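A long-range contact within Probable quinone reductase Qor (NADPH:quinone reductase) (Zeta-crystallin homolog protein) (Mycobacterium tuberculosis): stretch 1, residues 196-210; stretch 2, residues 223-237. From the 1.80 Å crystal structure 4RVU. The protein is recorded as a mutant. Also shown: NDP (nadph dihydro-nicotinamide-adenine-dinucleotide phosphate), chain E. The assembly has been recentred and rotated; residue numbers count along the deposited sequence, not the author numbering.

Stretch 1, residues 196-210: DYPEDAWQFAGRVRE
Stretch 2 (223-237) GVGATTFDASLASLA

The rule of this contact is small residues where the backbones meet and one long arm where they part. Stretch 1 runs as loop through Tyr197 and Pro198 into a helix, 201-210; stretch 2 is loop up to the short helix 229-234, then a strand at 236-237. The helices run roughly the same way, their axes 42° apart (signed crossing -42°) and 8.1 Å at closest approach. The register pairs Ala201 with Ala231, CA to CA 4.0 Å, and Ala205 with Ser235, CA to CA 4.6 Å; earlier, the CA atoms of Pro198 and Thr228 lie 6.5 Å apart. Together the stretches bury 624 Å².

Ala234 gives up the most surface, 76 Å². Its CB points toward stretch 1, 3.7 Å from Ala205 CB and 3.7 Å from Trp202 CZ3. The Trp202 CA-to-CB bond points away, but with chi1 m (-53°) and chi2 110° the indole end comes back to touch the methyl. Ala234 O meanwhile sits 3.3 Å from Ala205 CB, an approach that suits alanine's short side chain.

Ser235, covered by 71 Å², has a sideways CA-to-CB bond and chi1 m (-55°). Its OG donates to Ala231 O at 2.6 Å, so the hydroxyl is satisfied within its own stretch and can pack against carbon: Ala205 CA at 3.6 Å, Val208 CG2 (chi1 t) at 3.8 Å, and the edge of the Phe204 ring, CD2 at 3.8 Å. Phe204, chi1 t and chi2 87°, also brings CD2 to 3.6 Å from Ala231 CB. Ala231 CB, directed toward stretch 1, lies 3.4 Å from Pro198 CG as well.

Arg209 supplies the direct hydrogen bonds across the contact. Its CA-to-CB bond points sideways, and chi angles of -58°, -108°, 170° and -133° carry the guanidinium to the carbonyls of Ala234 and Leu236. NH2 donates to Ala234 O at 3.1 Å and to Leu236 O at 2.9 Å, while NE reaches Ala234 O through a water, 2.9 Å from NE and 2.9 Å from the carbonyl O. The two carbonyls thus gain a charged donor.

At the other end, a second water donates to Pro198 O at 2.7 Å and Thr227 O at 2.8 Å. The Tyr197 ring (chi1 -84°, chi2 82°) meets Thr228 CG2 edge-on, 3.6 Å from CD2, while its OH donates to NDP O3X at 2.9 Å. Asp200 caps the first helix: OD1 accepts from Gln203 N at 3.2 Å and, weakly, from Trp202 N at 3.2 Å.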

# COMPACT_ATOMS: atom_id res chain seq x y z
N ASP A 196 -17.98 10.50 15.91
CA ASP A 196 -19.03 9.59 15.49
C ASP A 196 -18.64 8.96 14.16
O ASP A 196 -17.75 9.45 13.46
CB ASP A 196 -20.35 10.33 15.33
CG ASP A 196 -20.80 10.98 16.62
OD1 ASP A 196 -20.93 10.26 17.63
OD2 ASP A 196 -21.02 12.20 16.61
N TYR A 197 -19.33 7.88 13.79
CA TYR A 197 -19.10 7.26 12.50
C TYR A 197 -19.45 8.21 11.37
O TYR A 197 -20.39 9.01 11.50
CB TYR A 197 -19.86 5.93 12.37
CG TYR A 197 -19.09 4.79 13.00
CD1 TYR A 197 -19.13 4.57 14.37
CD2 TYR A 197 -18.27 3.98 12.23
CE1 TYR A 197 -18.39 3.55 14.95
CE2 TYR A 197 -17.53 2.96 12.80
CZ TYR A 197 -17.60 2.75 14.15
OH TYR A 197 -16.87 1.73 14.71
N PRO A 198 -18.68 8.14 10.27
CA PRO A 198 -18.92 9.02 9.11
C PRO A 198 -20.34 8.87 8.58
O PRO A 198 -20.87 7.76 8.54
CB PRO A 198 -17.93 8.48 8.06
CG PRO A 198 -16.88 7.75 8.84
CD PRO A 198 -17.57 7.20 10.05
N GLU A 199 -20.95 9.99 8.19
CA GLU A 199 -22.19 9.94 7.44
C GLU A 199 -21.86 10.20 5.99
O GLU A 199 -22.41 9.57 5.08
CB GLU A 199 -23.20 10.99 7.93
CG GLU A 199 -24.24 10.44 8.90
CD GLU A 199 -24.74 9.06 8.50
OE1 GLU A 199 -25.14 8.86 7.33
OE2 GLU A 199 -24.72 8.16 9.38
N ASP A 200 -20.93 11.13 5.79
CA ASP A 200 -20.43 11.49 4.48
C ASP A 200 -18.91 11.59 4.56
O ASP A 200 -18.37 12.20 5.48
CB ASP A 200 -21.04 12.83 4.04
CG ASP A 200 -20.55 13.27 2.68
OD1 ASP A 200 -19.56 14.03 2.63
OD2 ASP A 200 -21.16 12.85 1.67
N ALA A 201 -18.24 10.98 3.58
CA ALA A 201 -16.78 10.88 3.58
C ALA A 201 -16.08 12.23 3.69
O ALA A 201 -15.15 12.40 4.48
CB ALA A 201 -16.31 10.14 2.35
N TRP A 202 -16.53 13.20 2.91
CA TRP A 202 -15.92 14.52 2.91
C TRP A 202 -16.19 15.29 4.20
O TRP A 202 -15.30 15.96 4.72
CB TRP A 202 -16.38 15.30 1.67
CG TRP A 202 -16.13 14.49 0.47
CD1 TRP A 202 -17.06 13.90 -0.34
CD2 TRP A 202 -14.84 14.09 -0.03
NE1 TRP A 202 -16.42 13.18 -1.34
CE2 TRP A 202 -15.06 13.29 -1.17
CE3 TRP A 202 -13.53 14.36 0.37
CZ2 TRP A 202 -14.01 12.75 -1.91
CZ3 TRP A 202 -12.49 13.83 -0.37
CH2 TRP A 202 -12.73 13.03 -1.50
N GLN A 203 -17.41 15.17 4.70
CA GLN A 203 -17.79 15.75 5.99
C GLN A 203 -16.87 15.25 7.10
O GLN A 203 -16.26 16.04 7.83
CB GLN A 203 -19.23 15.36 6.32
CG GLN A 203 -20.29 16.15 5.57
CD GLN A 203 -20.42 17.57 6.10
OE1 GLN A 203 -20.56 17.78 7.30
NE2 GLN A 203 -20.35 18.54 5.19
N PHE A 204 -16.77 13.93 7.21
CA PHE A 204 -15.92 13.30 8.21
C PHE A 204 -14.45 13.66 8.00
O PHE A 204 -13.76 14.01 8.95
CB PHE A 204 -16.11 11.78 8.15
CG PHE A 204 -15.28 11.03 9.16
CD1 PHE A 204 -15.75 10.82 10.45
CD2 PHE A 204 -14.04 10.52 8.80
CE1 PHE A 204 -15.00 10.12 11.37
CE2 PHE A 204 -13.28 9.81 9.73
CZ PHE A 204 -13.76 9.62 11.02
N ALA A 205 -13.98 13.60 6.76
CA ALA A 205 -12.59 13.97 6.48
C ALA A 205 -12.29 15.41 6.91
O ALA A 205 -11.21 15.70 7.41
CB ALA A 205 -12.25 13.76 5.00
N GLY A 206 -13.25 16.31 6.72
CA GLY A 206 -13.11 17.66 7.22
C GLY A 206 -12.88 17.73 8.73
O GLY A 206 -12.04 18.50 9.20
N ARG A 207 -13.61 16.92 9.49
CA ARG A 207 -13.43 16.86 10.95
C ARG A 207 -11.98 16.48 11.26
O ARG A 207 -11.28 17.16 12.02
CB ARG A 207 -14.36 15.83 11.58
CG ARG A 207 -15.72 15.72 10.93
CD ARG A 207 -16.59 16.92 11.25
NE ARG A 207 -17.46 16.67 12.40
CZ ARG A 207 -17.12 16.91 13.66
NH1 ARG A 207 -15.92 17.41 13.94
NH2 ARG A 207 -17.97 16.64 14.65
N VAL A 208 -11.53 15.39 10.64
CA VAL A 208 -10.15 14.92 10.79
C VAL A 208 -9.13 15.98 10.37
O VAL A 208 -8.14 16.19 11.07
CB VAL A 208 -9.93 13.61 10.01
CG1 VAL A 208 -8.48 13.14 10.13
CG2 VAL A 208 -10.89 12.54 10.53
N ARG A 209 -9.38 16.65 9.24
CA ARG A 209 -8.50 17.73 8.79
C ARG A 209 -8.47 18.86 9.82
O ARG A 209 -7.40 19.38 10.14
CB ARG A 209 -8.92 18.27 7.42
CG ARG A 209 -8.95 17.22 6.31
CD ARG A 209 -7.83 17.34 5.29
NE ARG A 209 -7.81 16.17 4.41
CZ ARG A 209 -6.71 15.49 4.09
NH1 ARG A 209 -5.53 15.86 4.56
NH2 ARG A 209 -6.80 14.43 3.30
N GLU A 210 -9.64 19.23 10.33
CA GLU A 210 -9.75 20.25 11.37
C GLU A 210 -8.80 19.94 12.53
O GLU A 210 -8.09 20.82 13.01
CB GLU A 210 -11.19 20.37 11.88
CG GLU A 210 -11.38 21.39 13.00
CD GLU A 210 -12.82 21.52 13.45
OE1 GLU A 210 -13.61 20.57 13.25
OE2 GLU A 210 -13.17 22.58 14.02
N GLY A 223 -10.77 -1.27 10.65
CA GLY A 223 -11.22 -2.65 10.82
C GLY A 223 -12.72 -2.79 10.61
O GLY A 223 -13.31 -3.83 10.90
N VAL A 224 -13.32 -1.74 10.07
CA VAL A 224 -14.77 -1.66 9.92
C VAL A 224 -15.20 -1.91 8.47
O VAL A 224 -16.23 -2.54 8.21
CB VAL A 224 -15.28 -0.30 10.43
CG1 VAL A 224 -16.76 -0.11 10.10
CG2 VAL A 224 -15.05 -0.19 11.94
N GLY A 225 -14.41 -1.41 7.52
CA GLY A 225 -14.65 -1.76 6.13
C GLY A 225 -15.70 -0.92 5.43
O GLY A 225 -15.52 0.28 5.24
N ALA A 226 -16.79 -1.56 5.02
CA ALA A 226 -17.75 -0.93 4.09
C ALA A 226 -18.21 0.48 4.46
O ALA A 226 -18.23 1.37 3.61
CB ALA A 226 -18.94 -1.85 3.86
N THR A 227 -18.58 0.69 5.72
CA THR A 227 -19.17 1.98 6.13
C THR A 227 -18.17 3.09 6.45
O THR A 227 -18.55 4.25 6.65
CB THR A 227 -20.11 1.80 7.34
OG1 THR A 227 -19.36 1.31 8.46
CG2 THR A 227 -21.21 0.82 7.01
N THR A 228 -16.88 2.76 6.46
CA THR A 228 -15.88 3.73 6.86
C THR A 228 -14.79 3.95 5.81
O THR A 228 -14.05 4.92 5.90
CB THR A 228 -15.20 3.33 8.17
OG1 THR A 228 -14.72 1.98 8.05
CG2 THR A 228 -16.19 3.41 9.33
N PHE A 229 -14.67 3.03 4.84
CA PHE A 229 -13.54 3.07 3.91
C PHE A 229 -13.39 4.41 3.17
O PHE A 229 -12.29 4.99 3.15
CB PHE A 229 -13.59 1.93 2.89
CG PHE A 229 -12.38 1.86 2.01
CD1 PHE A 229 -12.35 2.56 0.80
CD2 PHE A 229 -11.26 1.15 2.40
CE1 PHE A 229 -11.23 2.53 -0.01
CE2 PHE A 229 -10.12 1.11 1.59
CZ PHE A 229 -10.12 1.81 0.38
N ASP A 230 -14.46 4.89 2.56
CA ASP A 230 -14.38 6.15 1.81
C ASP A 230 -13.89 7.29 2.69
O ASP A 230 -13.07 8.10 2.27
CB ASP A 230 -15.73 6.50 1.18
CG ASP A 230 -16.16 5.48 0.14
OD1 ASP A 230 -15.36 4.57 -0.17
OD2 ASP A 230 -17.30 5.58 -0.37
N ALA A 231 -14.39 7.34 3.93
CA ALA A 231 -13.97 8.35 4.89
C ALA A 231 -12.51 8.18 5.30
O ALA A 231 -11.77 9.16 5.43
CB ALA A 231 -14.88 8.34 6.10
N SER A 232 -12.09 6.93 5.53
CA SER A 232 -10.69 6.65 5.86
C SER A 232 -9.78 7.15 4.76
O SER A 232 -8.78 7.84 5.02
CB SER A 232 -10.48 5.14 6.03
OG SER A 232 -11.19 4.65 7.15
N LEU A 233 -10.10 6.79 3.53
CA LEU A 233 -9.29 7.18 2.38
C LEU A 233 -9.19 8.71 2.26
O LEU A 233 -8.12 9.27 2.00
CB LEU A 233 -9.84 6.56 1.09
CG LEU A 233 -9.07 6.89 -0.19
CD1 LEU A 233 -7.65 6.39 -0.08
CD2 LEU A 233 -9.74 6.30 -1.42
N ALA A 234 -10.31 9.39 2.50
CA ALA A 234 -10.37 10.86 2.41
C ALA A 234 -9.67 11.59 3.55
O ALA A 234 -9.47 12.81 3.48
CB ALA A 234 -11.82 11.32 2.29
N SER A 235 -9.33 10.88 4.62
CA SER A 235 -8.73 11.50 5.80
C SER A 235 -7.20 11.49 5.86
O SER A 235 -6.62 12.01 6.80
CB SER A 235 -9.29 10.87 7.07
OG SER A 235 -10.70 10.93 7.08
N LEU A 236 -6.56 10.90 4.85
CA LEU A 236 -5.11 10.66 4.90
C LEU A 236 -4.21 11.84 4.55
O LEU A 236 -4.51 12.65 3.67
CB LEU A 236 -4.75 9.50 3.98
CG LEU A 236 -5.10 8.13 4.53
CD1 LEU A 236 -5.16 7.13 3.39
CD2 LEU A 236 -4.06 7.71 5.55
N ALA A 237 -3.07 11.90 5.22
CA ALA A 237 -2.02 12.84 4.86
C ALA A 237 -1.41 12.36 3.55
O ALA A 237 -1.58 11.20 3.17
CB ALA A 237 -0.97 12.91 5.93
PA NDP E . -14.30 -5.65 17.71
O1A NDP E . -14.22 -6.00 19.17
O2A NDP E . -13.62 -4.41 17.21
O5B NDP E . -15.85 -5.59 17.28
C5B NDP E . -16.23 -5.00 16.04
C4B NDP E . -16.56 -3.54 16.29
O4B NDP E . -16.66 -2.82 15.07
C3B NDP E . -17.90 -3.39 16.98
O3B NDP E . -17.78 -3.44 18.40
C2B NDP E . -18.38 -2.03 16.51
O2B NDP E . -18.07 -1.02 17.46
C1B NDP E . -17.63 -1.78 15.21
N9A NDP E . -18.62 -1.81 14.11
C8A NDP E . -18.90 -0.80 13.27
N7A NDP E . -19.87 -1.16 12.40
C5A NDP E . -20.23 -2.42 12.68
C6A NDP E . -21.21 -3.40 12.14
N6A NDP E . -22.00 -3.08 11.10
N1A NDP E . -21.27 -4.61 12.72
C2A NDP E . -20.48 -4.93 13.76
N3A NDP E . -19.57 -4.10 14.30
C4A NDP E . -19.41 -2.85 13.81
O3 NDP E . -13.79 -6.91 16.87
PN NDP E . -12.28 -7.44 16.98
O1N NDP E . -11.52 -6.56 17.93
O2N NDP E . -12.33 -8.93 17.19
O5D NDP E . -11.71 -7.18 15.50
C5D NDP E . -11.69 -5.85 14.96
C4D NDP E . -11.65 -5.92 13.44
O4D NDP E . -10.34 -6.29 13.01
C3D NDP E . -12.59 -6.97 12.91
O3D NDP E . -13.18 -6.48 11.71
C2D NDP E . -11.71 -8.16 12.59
O2D NDP E . -12.25 -8.89 11.48
C1D NDP E . -10.39 -7.49 12.23
N1N NDP E . -9.21 -8.29 12.54
C2N NDP E . -8.28 -8.44 11.59
C3N NDP E . -7.12 -9.17 11.80
C7N NDP E . -6.13 -9.31 10.68
O7N NDP E . -5.08 -9.89 10.88
N7N NDP E . -6.43 -8.78 9.49
C4N NDP E . -6.84 -9.82 13.13
C5N NDP E . -7.92 -9.57 14.08
C6N NDP E . -9.04 -8.82 13.76
P2B NDP E . -18.75 0.43 17.37
O1X NDP E . -19.43 0.44 16.03
O2X NDP E . -19.69 0.47 18.54
O3X NDP E . -17.60 1.39 17.49
O HOH W 1 -20.01 5.19 8.79
O HOH W 2 -10.13 15.61 2.83